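PDB 2IF2: dephospho-CoA kinase from Aquifex aeolicus, which probably catalyses the last step of coenzyme A biosynthesis, the ATP-dependent phosphorylation of the 3'-hydroxyl group of dephospho-CoA. Local coordinates for residues K2-T7 and D105-L110; Q19-L24 and K186-E191; D125-V130 and K166-V171; A132-C137 and D150-W155. All blocks are in the same frame, centred on the assembly; numbering follows the deposited sequence.

Contact 1: K2-T7 and D105-L110; sequences KRIGLT and DTLFIL
Residues 3-7 and 108-110 run as neighbouring parallel strands whose axes come within 4.4 Å at an angle of 35°, with Ile4 facing Ile109 and Gly5 facing Leu110. Three backbone hydrogen bonds tie them. Ile4 N donates to Phe108 O at 2.8 Å, nearly along the C=O axis; Ile4 O accepts from Leu110 N in the carbonyl plane; and the N-H of Leu6 points almost straight (174°) at Leu110 O, from above the carbonyl plane. On one face of the sheet, Ile109 carries the packing with both branches: CG1 lies 3.8 Å from Ile4 CB, while CG2, anti to the backbone N, touches Leu6 CB. Leu107 CD2 extends this apolar row, 4.0 Å from Ile4 CG1, and also meets the aliphatic part of Lys2, whose NZ is hydrogen-bonded to Leu192 O. Helix 14-23 covers this face, Phe21 resting on Ile109 and Val17 on Leu6. On the other face, the Phe108 ring meets Arg3 obliquely, CD1 lying 3.9 Å from Arg3 CG, so the contact is mostly with the aliphatic stem. Backbone bonds thus set the register and hydrocarbon fills both faces of this strand pair, whose strand 3-8 leads into the predicted ATP-binding loop.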
# COMPACT_ATOMS: atom_id res chain seq x y z
N LYS A 2 16.46 -9.33 1.08
CA LYS A 2 16.00 -8.41 2.10
C LYS A 2 14.65 -7.78 1.80
O LYS A 2 14.52 -6.97 0.88
CB LYS A 2 17.07 -7.32 2.32
CG LYS A 2 17.63 -6.71 1.03
CD LYS A 2 18.71 -5.65 1.30
CE LYS A 2 19.95 -6.25 1.96
NZ LYS A 2 21.01 -5.23 2.20
N ARG A 3 13.63 -8.15 2.58
CA ARG A 3 12.28 -7.61 2.41
C ARG A 3 12.26 -6.14 2.78
O ARG A 3 12.50 -5.77 3.93
CB ARG A 3 11.27 -8.36 3.29
CG ARG A 3 10.38 -9.37 2.56
CD ARG A 3 11.14 -10.62 2.13
NE ARG A 3 10.26 -11.64 1.59
CZ ARG A 3 10.64 -12.89 1.32
NH1 ARG A 3 9.77 -13.76 0.82
NH2 ARG A 3 11.89 -13.27 1.54
N ILE A 4 11.98 -5.29 1.80
CA ILE A 4 11.94 -3.86 2.05
C ILE A 4 10.51 -3.34 1.94
O ILE A 4 9.70 -3.86 1.16
CB ILE A 4 12.84 -3.10 1.05
CG1 ILE A 4 14.22 -3.78 0.99
CG2 ILE A 4 12.98 -1.65 1.48
CD1 ILE A 4 14.93 -3.86 2.33
N GLY A 5 10.20 -2.33 2.73
CA GLY A 5 8.87 -1.77 2.71
C GLY A 5 8.88 -0.33 2.26
O GLY A 5 9.70 0.47 2.70
N LEU A 6 7.97 -0.01 1.36
CA LEU A 6 7.90 1.34 0.84
C LEU A 6 6.55 1.90 1.23
O LEU A 6 5.52 1.38 0.81
CB LEU A 6 8.03 1.31 -0.67
CG LEU A 6 8.53 2.56 -1.36
CD1 LEU A 6 8.49 2.30 -2.85
CD2 LEU A 6 7.70 3.78 -0.99
N THR A 7 6.54 2.96 2.03
CA THR A 7 5.27 3.54 2.45
C THR A 7 5.19 5.05 2.23
O THR A 7 6.08 5.66 1.63
CB THR A 7 5.00 3.25 3.93
OG1 THR A 7 3.64 3.57 4.23
CG2 THR A 7 5.92 4.10 4.81
N ASP A 105 19.20 -12.32 -3.70
CA ASP A 105 19.88 -11.02 -3.68
C ASP A 105 19.08 -9.92 -4.36
O ASP A 105 19.52 -8.77 -4.41
CB ASP A 105 21.27 -11.13 -4.32
CG ASP A 105 22.27 -11.87 -3.44
OD1 ASP A 105 22.46 -11.46 -2.27
OD2 ASP A 105 22.87 -12.85 -3.92
N THR A 106 17.92 -10.31 -4.89
CA THR A 106 17.00 -9.39 -5.58
C THR A 106 16.46 -8.40 -4.55
O THR A 106 16.31 -8.73 -3.37
CB THR A 106 15.82 -10.16 -6.22
OG1 THR A 106 15.07 -9.27 -7.06
CG2 THR A 106 14.89 -10.70 -5.16
N LEU A 107 16.17 -7.19 -5.00
CA LEU A 107 15.67 -6.17 -4.11
C LEU A 107 14.15 -6.18 -4.16
O LEU A 107 13.53 -5.64 -5.07
CB LEU A 107 16.23 -4.81 -4.53
CG LEU A 107 16.42 -3.72 -3.47
CD1 LEU A 107 15.18 -2.88 -3.40
CD2 LEU A 107 16.74 -4.35 -2.12
N PHE A 108 13.56 -6.83 -3.16
CA PHE A 108 12.11 -6.95 -3.06
C PHE A 108 11.51 -5.88 -2.14
O PHE A 108 11.77 -5.86 -0.94
CB PHE A 108 11.75 -8.35 -2.56
CG PHE A 108 10.28 -8.55 -2.36
CD1 PHE A 108 9.69 -8.31 -1.13
CD2 PHE A 108 9.47 -8.95 -3.42
CE1 PHE A 108 8.32 -8.46 -0.96
CE2 PHE A 108 8.10 -9.10 -3.25
CZ PHE A 108 7.53 -8.85 -2.02
N ILE A 109 10.72 -4.99 -2.73
CA ILE A 109 10.07 -3.93 -1.98
C ILE A 109 8.56 -4.13 -2.02
O ILE A 109 8.03 -4.72 -2.97
CB ILE A 109 10.39 -2.54 -2.57
CG1 ILE A 109 11.90 -2.31 -2.55
CG2 ILE A 109 9.65 -1.46 -1.79
CD1 ILE A 109 12.35 -1.00 -3.20
N LEU A 110 7.87 -3.65 -0.99
CA LEU A 110 6.42 -3.78 -0.91
C LEU A 110 5.80 -2.45 -0.49
O LEU A 110 6.05 -1.96 0.60
CB LEU A 110 6.05 -4.88 0.09
CG LEU A 110 4.57 -5.13 0.35
CD1 LEU A 110 4.28 -6.62 0.40
CD2 LEU A 110 4.17 -4.46 1.65

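Contact 2: Q19-L24 and K186-E191; sequences QMFREL and KKVYEE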
# COMPACT_ATOMS: atom_id res chain seq x y z
N GLN A 19 8.09 2.86 -9.01
CA GLN A 19 8.50 2.70 -10.41
C GLN A 19 9.99 2.91 -10.62
O GLN A 19 10.68 2.06 -11.19
CB GLN A 19 7.73 3.67 -11.30
CG GLN A 19 7.73 3.29 -12.79
CD GLN A 19 7.50 1.80 -13.03
OE1 GLN A 19 8.45 1.02 -13.08
NE2 GLN A 19 6.24 1.39 -13.15
N MSE A 20 10.49 4.05 -10.17
CA MSE A 20 11.90 4.34 -10.31
C MSE A 20 12.67 3.12 -9.80
O MSE A 20 13.56 2.61 -10.48
CB MSE A 20 12.26 5.59 -9.51
CG MSE A 20 11.41 6.81 -9.86
SE MSE A 20 11.76 8.35 -8.71
CE MSE A 20 11.81 9.78 -10.01
N PHE A 21 12.30 2.66 -8.61
CA PHE A 21 12.95 1.49 -7.98
C PHE A 21 12.93 0.23 -8.84
O PHE A 21 13.85 -0.59 -8.75
CB PHE A 21 12.30 1.17 -6.63
CG PHE A 21 13.03 1.75 -5.44
CD1 PHE A 21 12.38 2.59 -4.55
CD2 PHE A 21 14.38 1.47 -5.23
CE1 PHE A 21 13.05 3.16 -3.47
CE2 PHE A 21 15.06 2.03 -4.15
CZ PHE A 21 14.39 2.88 -3.26
N ARG A 22 11.88 0.08 -9.64
CA ARG A 22 11.73 -1.09 -10.52
C ARG A 22 12.67 -0.96 -11.70
O ARG A 22 13.24 -1.95 -12.19
CB ARG A 22 10.30 -1.23 -11.03
CG ARG A 22 9.27 -1.64 -10.00
CD ARG A 22 8.06 -2.32 -10.66
NE ARG A 22 6.84 -2.15 -9.88
CZ ARG A 22 6.20 -1.00 -9.76
NH1 ARG A 22 6.66 0.08 -10.39
NH2 ARG A 22 5.12 -0.92 -9.00
N GLU A 23 12.80 0.27 -12.19
CA GLU A 23 13.68 0.54 -13.30
C GLU A 23 15.06 0.18 -12.84
O GLU A 23 15.79 -0.50 -13.54
CB GLU A 23 13.60 2.02 -13.65
CG GLU A 23 12.26 2.41 -14.24
CD GLU A 23 11.84 3.82 -13.84
OE1 GLU A 23 12.71 4.70 -13.69
OE2 GLU A 23 10.62 4.04 -13.71
N LEU A 24 15.42 0.61 -11.63
CA LEU A 24 16.75 0.31 -11.11
C LEU A 24 17.01 -1.20 -10.98
O LEU A 24 18.16 -1.63 -10.90
CB LEU A 24 16.97 1.03 -9.77
CG LEU A 24 17.12 2.57 -9.85
CD1 LEU A 24 16.92 3.21 -8.49
CD2 LEU A 24 18.49 2.91 -10.42
N LYS A 186 17.96 6.62 -5.98
CA LYS A 186 19.19 6.01 -6.49
C LYS A 186 20.20 5.80 -5.37
O LYS A 186 20.84 4.76 -5.30
CB LYS A 186 19.80 6.88 -7.59
CG LYS A 186 19.21 6.62 -8.95
CD LYS A 186 20.05 7.23 -10.04
CE LYS A 186 19.99 8.74 -10.00
NZ LYS A 186 20.67 9.37 -11.16
N LYS A 187 20.35 6.82 -4.53
CA LYS A 187 21.26 6.75 -3.40
C LYS A 187 20.80 5.59 -2.52
O LYS A 187 21.59 4.72 -2.17
CB LYS A 187 21.23 8.05 -2.61
CG LYS A 187 22.19 8.09 -1.43
CD LYS A 187 21.83 9.20 -0.44
CE LYS A 187 22.69 9.10 0.82
NZ LYS A 187 22.36 10.14 1.83
N VAL A 188 19.52 5.57 -2.18
CA VAL A 188 19.02 4.50 -1.35
C VAL A 188 19.23 3.13 -1.97
O VAL A 188 19.73 2.22 -1.31
CB VAL A 188 17.53 4.70 -1.02
CG1 VAL A 188 16.99 3.49 -0.27
CG2 VAL A 188 17.37 5.95 -0.18
N TYR A 189 18.88 2.97 -3.23
CA TYR A 189 19.07 1.68 -3.87
C TYR A 189 20.52 1.20 -3.73
O TYR A 189 20.79 -0.00 -3.67
CB TYR A 189 18.66 1.74 -5.34
CG TYR A 189 18.88 0.44 -6.09
CD1 TYR A 189 20.07 0.20 -6.74
CD2 TYR A 189 17.90 -0.55 -6.11
CE1 TYR A 189 20.29 -1.00 -7.41
CE2 TYR A 189 18.11 -1.75 -6.78
CZ TYR A 189 19.32 -1.97 -7.42
OH TYR A 189 19.56 -3.16 -8.07
N GLU A 190 21.46 2.15 -3.69
CA GLU A 190 22.87 1.81 -3.54
C GLU A 190 23.12 1.35 -2.11
O GLU A 190 23.89 0.44 -1.86
CB GLU A 190 23.75 3.03 -3.82
CG GLU A 190 23.84 3.42 -5.28
CD GLU A 190 24.73 2.49 -6.07
OE1 GLU A 190 24.43 1.27 -6.11
OE2 GLU A 190 25.74 2.98 -6.64
N GLU A 191 22.44 2.01 -1.18
CA GLU A 191 22.59 1.66 0.20
C GLU A 191 21.80 0.40 0.56
O GLU A 191 21.61 0.09 1.73
CB GLU A 191 22.18 2.84 1.08
CG GLU A 191 23.09 4.06 0.96
CD GLU A 191 22.54 5.28 1.70
OE1 GLU A 191 23.23 6.32 1.77
OE2 GLU A 191 21.40 5.21 2.21
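The C-terminal part of helix 14-23 and Leu24 meet the last turn of helix 178-190 through apolar side chains, the nearest CA atoms being those of Phe21 and Tyr189, 7.4 Å apart. The tight part gathers round Tyr189. Its CG stands anti to the backbone N (chi1 178°), which carries the ring back alongside Leu24; Leu24 CB sits over the ring centre in a CH-pi contact, 4.1 Å from the centroid and only 10° off the normal. Leu24 CD1 reaches Tyr189 CB at 3.9 Å. Phe21 slides past in the opposite direction and offers its edge: CE2 lies 3.8 Å from Tyr189 CB, and CZ touches Val188 CG1 at 4.0 Å. An alanine in place of Tyr189 would keep the CB contacts but remove the ring under Leu24, and would probably loosen the junction there. The other side is looser. Lys186 lends only its aliphatic stem, CG lying 4.1 Å from Leu24 CD2 as the two chains cross at about a right angle; past that stem it makes no further contact with residues 19-24. Met20, a selenomethionine, packs on Ile178, Thr181 and Tyr182, while Val188 reaches Tyr170 of strand 170-171, so the C-terminal helix joins helix 14-23 to the sheet edge.

Contact 3: D125-V130 and K166-V171; sequences DKLIVV and KYADYV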
# COMPACT_ATOMS: atom_id res chain seq x y z
N ASP A 125 12.65 -5.81 7.09
CA ASP A 125 13.94 -5.28 7.54
C ASP A 125 13.92 -3.76 7.73
O ASP A 125 13.75 -3.25 8.84
CB ASP A 125 15.03 -5.65 6.53
CG ASP A 125 15.21 -7.15 6.42
OD1 ASP A 125 15.64 -7.76 7.41
OD2 ASP A 125 14.90 -7.72 5.35
N LYS A 126 14.08 -3.05 6.63
CA LYS A 126 14.09 -1.60 6.65
C LYS A 126 12.79 -1.03 6.07
O LYS A 126 12.07 -1.73 5.35
CB LYS A 126 15.29 -1.10 5.87
CG LYS A 126 16.62 -1.59 6.42
CD LYS A 126 16.97 -0.84 7.70
CE LYS A 126 18.44 -1.03 8.05
NZ LYS A 126 18.85 -0.15 9.17
N LEU A 127 12.51 0.23 6.40
CA LEU A 127 11.31 0.92 5.91
C LEU A 127 11.69 2.20 5.18
O LEU A 127 12.61 2.91 5.56
CB LEU A 127 10.36 1.25 7.07
CG LEU A 127 9.08 2.03 6.76
CD1 LEU A 127 8.15 1.25 5.85
CD2 LEU A 127 8.39 2.34 8.07
N ILE A 128 10.95 2.47 4.11
CA ILE A 128 11.19 3.65 3.31
C ILE A 128 9.92 4.44 3.25
O ILE A 128 8.86 3.90 2.96
CB ILE A 128 11.59 3.25 1.89
CG1 ILE A 128 12.72 2.23 1.95
CG2 ILE A 128 12.00 4.49 1.10
CD1 ILE A 128 13.22 1.76 0.61
N VAL A 129 10.02 5.73 3.55
CA VAL A 129 8.86 6.59 3.53
C VAL A 129 9.11 7.81 2.66
O VAL A 129 10.20 8.39 2.67
CB VAL A 129 8.49 7.04 4.95
CG1 VAL A 129 9.69 7.70 5.61
CG2 VAL A 129 7.30 7.98 4.91
N VAL A 130 8.09 8.19 1.90
CA VAL A 130 8.16 9.33 1.00
C VAL A 130 7.41 10.53 1.58
O VAL A 130 6.19 10.50 1.73
CB VAL A 130 7.57 8.94 -0.40
CG1 VAL A 130 6.22 8.29 -0.22
CG2 VAL A 130 7.48 10.15 -1.29
N LYS A 166 9.27 9.81 10.90
CA LYS A 166 10.05 9.36 12.04
C LYS A 166 9.90 7.85 12.26
O LYS A 166 10.14 7.36 13.37
CB LYS A 166 9.61 10.11 13.31
CG LYS A 166 9.98 11.60 13.35
CD LYS A 166 9.26 12.39 14.48
CE LYS A 166 9.50 11.83 15.90
NZ LYS A 166 10.91 11.92 16.37
N TYR A 167 9.52 7.12 11.22
CA TYR A 167 9.33 5.67 11.33
C TYR A 167 10.24 4.87 10.41
O TYR A 167 10.43 3.66 10.59
CB TYR A 167 7.88 5.29 11.03
CG TYR A 167 7.02 5.13 12.26
CD1 TYR A 167 6.39 6.22 12.86
CD2 TYR A 167 6.83 3.87 12.83
CE1 TYR A 167 5.59 6.05 14.00
CE2 TYR A 167 6.04 3.69 13.96
CZ TYR A 167 5.43 4.78 14.54
OH TYR A 167 4.65 4.57 15.66
N ALA A 168 10.80 5.54 9.41
CA ALA A 168 11.66 4.86 8.46
C ALA A 168 13.10 5.32 8.52
O ALA A 168 13.39 6.44 8.94
CB ALA A 168 11.13 5.04 7.05
N ASP A 169 13.99 4.44 8.09
CA ASP A 169 15.42 4.73 8.05
C ASP A 169 15.81 5.37 6.72
O ASP A 169 16.98 5.62 6.46
CB ASP A 169 16.24 3.45 8.32
CG ASP A 169 15.64 2.21 7.65
OD1 ASP A 169 14.60 1.70 8.12
OD2 ASP A 169 16.23 1.75 6.66
N TYR A 170 14.82 5.63 5.88
CA TYR A 170 15.06 6.27 4.59
C TYR A 170 13.88 7.15 4.21
O TYR A 170 12.74 6.69 4.17
CB TYR A 170 15.28 5.22 3.51
CG TYR A 170 16.51 4.38 3.71
CD1 TYR A 170 16.41 3.00 3.80
CD2 TYR A 170 17.78 4.94 3.77
CE1 TYR A 170 17.53 2.20 3.93
CE2 TYR A 170 18.91 4.15 3.90
CZ TYR A 170 18.77 2.77 3.98
OH TYR A 170 19.86 1.94 4.10
N VAL A 171 14.16 8.41 3.92
CA VAL A 171 13.09 9.32 3.55
C VAL A 171 13.40 10.07 2.27
O VAL A 171 14.19 11.01 2.26
CB VAL A 171 12.84 10.35 4.65
CG1 VAL A 171 11.63 11.21 4.29
CG2 VAL A 171 12.61 9.63 5.98
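Leu127, Val129 and Tyr170 bury the largest areas where strand 126-130 receives the short, loosely paired strand 170-171. Leu127 is engaged through both backbone and side chain. Leu127 N lies 3.1 Å from Asp169 OD1, its N-H almost straight (174°) and meeting the oxygen from above the carboxylate plane, and the Leu127 carbonyl accepts a weak bond from Asp169 N. The carboxylate thereby takes a place that a backbone carbonyl would fill in a regular parallel pair. Asp169 CG achieves this from the crowded position between the backbone N and the carbonyl carbon (chi1 39°), which folds the acid back to the neighbouring strand. Replacing Asp169 by an alanine would remove the acceptor of the Leu127 amide and would probably loosen the start of this strand pairing. With CG anti to the backbone N, the Leu127 side chain packs against Ala168, CG lying 3.7 Å from Ala168 CB.

Val129 continues that face. Val129 N donates to Tyr170 O at 3.0 Å, nearly along the C=O axis, and its CG1 touches both Ala168 CB and Val171 CG2, the latter at 3.5 Å, with the two valines side by side and pointing the same way.

Tyr170 lies on the opposite face, where its CB approaches Ile128 CG2 at 4.1 Å and its ring meets Ile128 CG1 obliquely. Val188 and Glu191 of the C-terminal region also touch this tyrosine. The chemistry is that of an outermost strand held to the sheet by few bonds: one regular backbone bond, a side-chain carboxylate standing in for another, and apolar side chains on both faces.

Contact 4: A132-C137 and D150-W155; sequences APYEVC and DFERRW
Residues 134-137 form the opening turn of helix 134-143, with Pro133 at its N-cap, and face the final turn and a half of helix 148-155; CA atoms come no nearer than 8.6 Å, between Tyr134 and Trp155, so side chains bridge the gap. Tyr134 CG stands anti to the backbone N (chi1 167°), and the ring turns an edge to the indole face of Trp155. Tyr134 CD1 sits 3.8 Å above the indole plane, toward its rim, with the ring planes 50° apart, an edge-to-face pair. On its way past, Tyr134 CE1 reaches the edge of the Phe151 ring, 3.6 Å from CE2. These helices follow strand 126-130 in the P-loop NTPase fold, beside the predicted ATP-binding loop: Cys137 touches Cys12, and Phe151 and Trp155 rest on Ile10 and Asn9. Cys137 touches both aromatics, its CB 3.6 Å from Trp155 CZ3 and 4.0 Å from Phe151 CZ. Its sulfur lies obliquely beside the indole, 68° off the ring normal. At the outer end, Glu152 OE2 approaches Tyr134 OH in the plane of the phenol ring, at an angle poor for a hydrogen bond; the carboxylate's stronger partner is Lys138 NZ, a salt bridge, and the same amine makes a weak hydrogen bond with Tyr134 OH.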
# COMPACT_ATOMS: atom_id res chain seq x y z
N ALA A 132 5.98 14.45 1.83
CA ALA A 132 5.33 15.41 0.94
C ALA A 132 4.24 16.15 1.70
O ALA A 132 3.29 15.54 2.21
CB ALA A 132 4.74 14.69 -0.26
N PRO A 133 4.34 17.49 1.79
CA PRO A 133 3.35 18.30 2.49
C PRO A 133 1.91 18.13 1.99
O PRO A 133 1.68 17.92 0.80
CB PRO A 133 3.87 19.72 2.30
CG PRO A 133 4.61 19.64 1.01
CD PRO A 133 5.36 18.35 1.17
N TYR A 134 0.96 18.23 2.92
CA TYR A 134 -0.46 18.10 2.63
C TYR A 134 -0.84 18.93 1.41
O TYR A 134 -1.69 18.53 0.61
CB TYR A 134 -1.29 18.54 3.86
CG TYR A 134 -2.78 18.75 3.62
CD1 TYR A 134 -3.58 17.72 3.13
CD2 TYR A 134 -3.38 19.99 3.84
CE1 TYR A 134 -4.94 17.92 2.86
CE2 TYR A 134 -4.74 20.20 3.57
CZ TYR A 134 -5.51 19.16 3.08
OH TYR A 134 -6.83 19.37 2.77
N GLU A 135 -0.20 20.08 1.26
CA GLU A 135 -0.47 20.97 0.14
C GLU A 135 -0.15 20.33 -1.22
O GLU A 135 -0.99 20.30 -2.12
CB GLU A 135 0.31 22.28 0.30
CG GLU A 135 0.15 23.25 -0.87
CD GLU A 135 -1.31 23.54 -1.20
OE1 GLU A 135 -2.05 24.02 -0.32
OE2 GLU A 135 -1.72 23.28 -2.36
N VAL A 136 1.06 19.80 -1.34
CA VAL A 136 1.50 19.17 -2.57
C VAL A 136 0.73 17.89 -2.87
O VAL A 136 0.38 17.61 -4.01
CB VAL A 136 3.00 18.85 -2.51
CG1 VAL A 136 3.79 20.11 -2.22
CG2 VAL A 136 3.27 17.81 -1.43
N CYS A 137 0.45 17.11 -1.82
CA CYS A 137 -0.27 15.86 -1.98
C CYS A 137 -1.70 16.09 -2.45
O CYS A 137 -2.20 15.36 -3.30
CB CYS A 137 -0.30 15.11 -0.67
SG CYS A 137 1.34 14.77 -0.05
N ASP A 150 -13.11 13.55 -1.24
CA ASP A 150 -12.71 12.15 -1.31
C ASP A 150 -11.27 11.98 -0.81
O ASP A 150 -10.97 11.09 -0.02
CB ASP A 150 -12.83 11.65 -2.75
CG ASP A 150 -12.14 10.31 -2.96
OD1 ASP A 150 -12.35 9.40 -2.12
OD2 ASP A 150 -11.41 10.16 -3.95
N PHE A 151 -10.38 12.86 -1.28
CA PHE A 151 -8.97 12.84 -0.89
C PHE A 151 -8.84 13.00 0.62
O PHE A 151 -8.25 12.16 1.30
CB PHE A 151 -8.21 13.98 -1.56
CG PHE A 151 -6.82 14.20 -1.02
CD1 PHE A 151 -5.83 13.25 -1.19
CD2 PHE A 151 -6.50 15.37 -0.35
CE1 PHE A 151 -4.54 13.46 -0.70
CE2 PHE A 151 -5.22 15.59 0.15
CZ PHE A 151 -4.24 14.63 -0.03
N GLU A 152 -9.41 14.09 1.12
CA GLU A 152 -9.36 14.40 2.54
C GLU A 152 -10.02 13.32 3.37
O GLU A 152 -9.74 13.17 4.56
CB GLU A 152 -10.03 15.74 2.79
CG GLU A 152 -9.50 16.82 1.87
CD GLU A 152 -10.14 18.15 2.12
OE1 GLU A 152 -11.39 18.21 2.19
OE2 GLU A 152 -9.40 19.15 2.22
N ARG A 153 -10.90 12.57 2.74
CA ARG A 153 -11.61 11.50 3.43
C ARG A 153 -10.64 10.38 3.77
O ARG A 153 -10.79 9.71 4.79
CB ARG A 153 -12.73 10.99 2.54
CG ARG A 153 -13.71 10.07 3.24
CD ARG A 153 -14.78 9.66 2.25
NE ARG A 153 -14.17 9.15 1.03
CZ ARG A 153 -13.31 8.13 0.99
NH1 ARG A 153 -12.96 7.53 2.12
NH2 ARG A 153 -12.80 7.72 -0.16
N ARG A 154 -9.64 10.18 2.92
CA ARG A 154 -8.63 9.14 3.14
C ARG A 154 -7.47 9.71 3.94
O ARG A 154 -7.05 9.13 4.94
CB ARG A 154 -8.10 8.59 1.81
CG ARG A 154 -9.15 7.89 0.97
CD ARG A 154 -8.60 7.46 -0.38
NE ARG A 154 -9.69 7.09 -1.29
CZ ARG A 154 -9.54 6.84 -2.59
NH1 ARG A 154 -8.34 6.92 -3.15
NH2 ARG A 154 -10.59 6.52 -3.33
N TRP A 155 -6.95 10.85 3.50
CA TRP A 155 -5.83 11.50 4.17
C TRP A 155 -6.06 11.58 5.67
O TRP A 155 -5.10 11.52 6.45
CB TRP A 155 -5.61 12.90 3.60
CG TRP A 155 -4.44 13.61 4.21
CD1 TRP A 155 -4.42 14.32 5.38
CD2 TRP A 155 -3.11 13.66 3.69
NE1 TRP A 155 -3.16 14.81 5.62
CE2 TRP A 155 -2.33 14.42 4.60
CE3 TRP A 155 -2.49 13.13 2.55
CZ2 TRP A 155 -0.97 14.67 4.39
CZ3 TRP A 155 -1.14 13.38 2.34
CH2 TRP A 155 -0.39 14.14 3.27

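In the fold
Contacts 1 and 3 belong to one five-stranded parallel sheet, ordered 27-30, 108-111, 3-8, 126-130, 170-171, and are joined where Gly5 and Thr7 bond to Ile128; their centres are about 12 Å apart. Contact 2 closes helices 14-23 and 178-190 over one face of that sheet, its centre about 11 Å from that of contact 1 and about 14 Å from that of contact 3, with Phe21 touching both Ile109 and Ile128. Along the chain contact 1 is complete before contact 3 begins, and contact 4 falls within the connection between the strands of contact 3, its centre about 20 Å away. Contact 2 joins an early helix of the chain to its last one, while contact 4 lies beside the predicted ATP-binding loop.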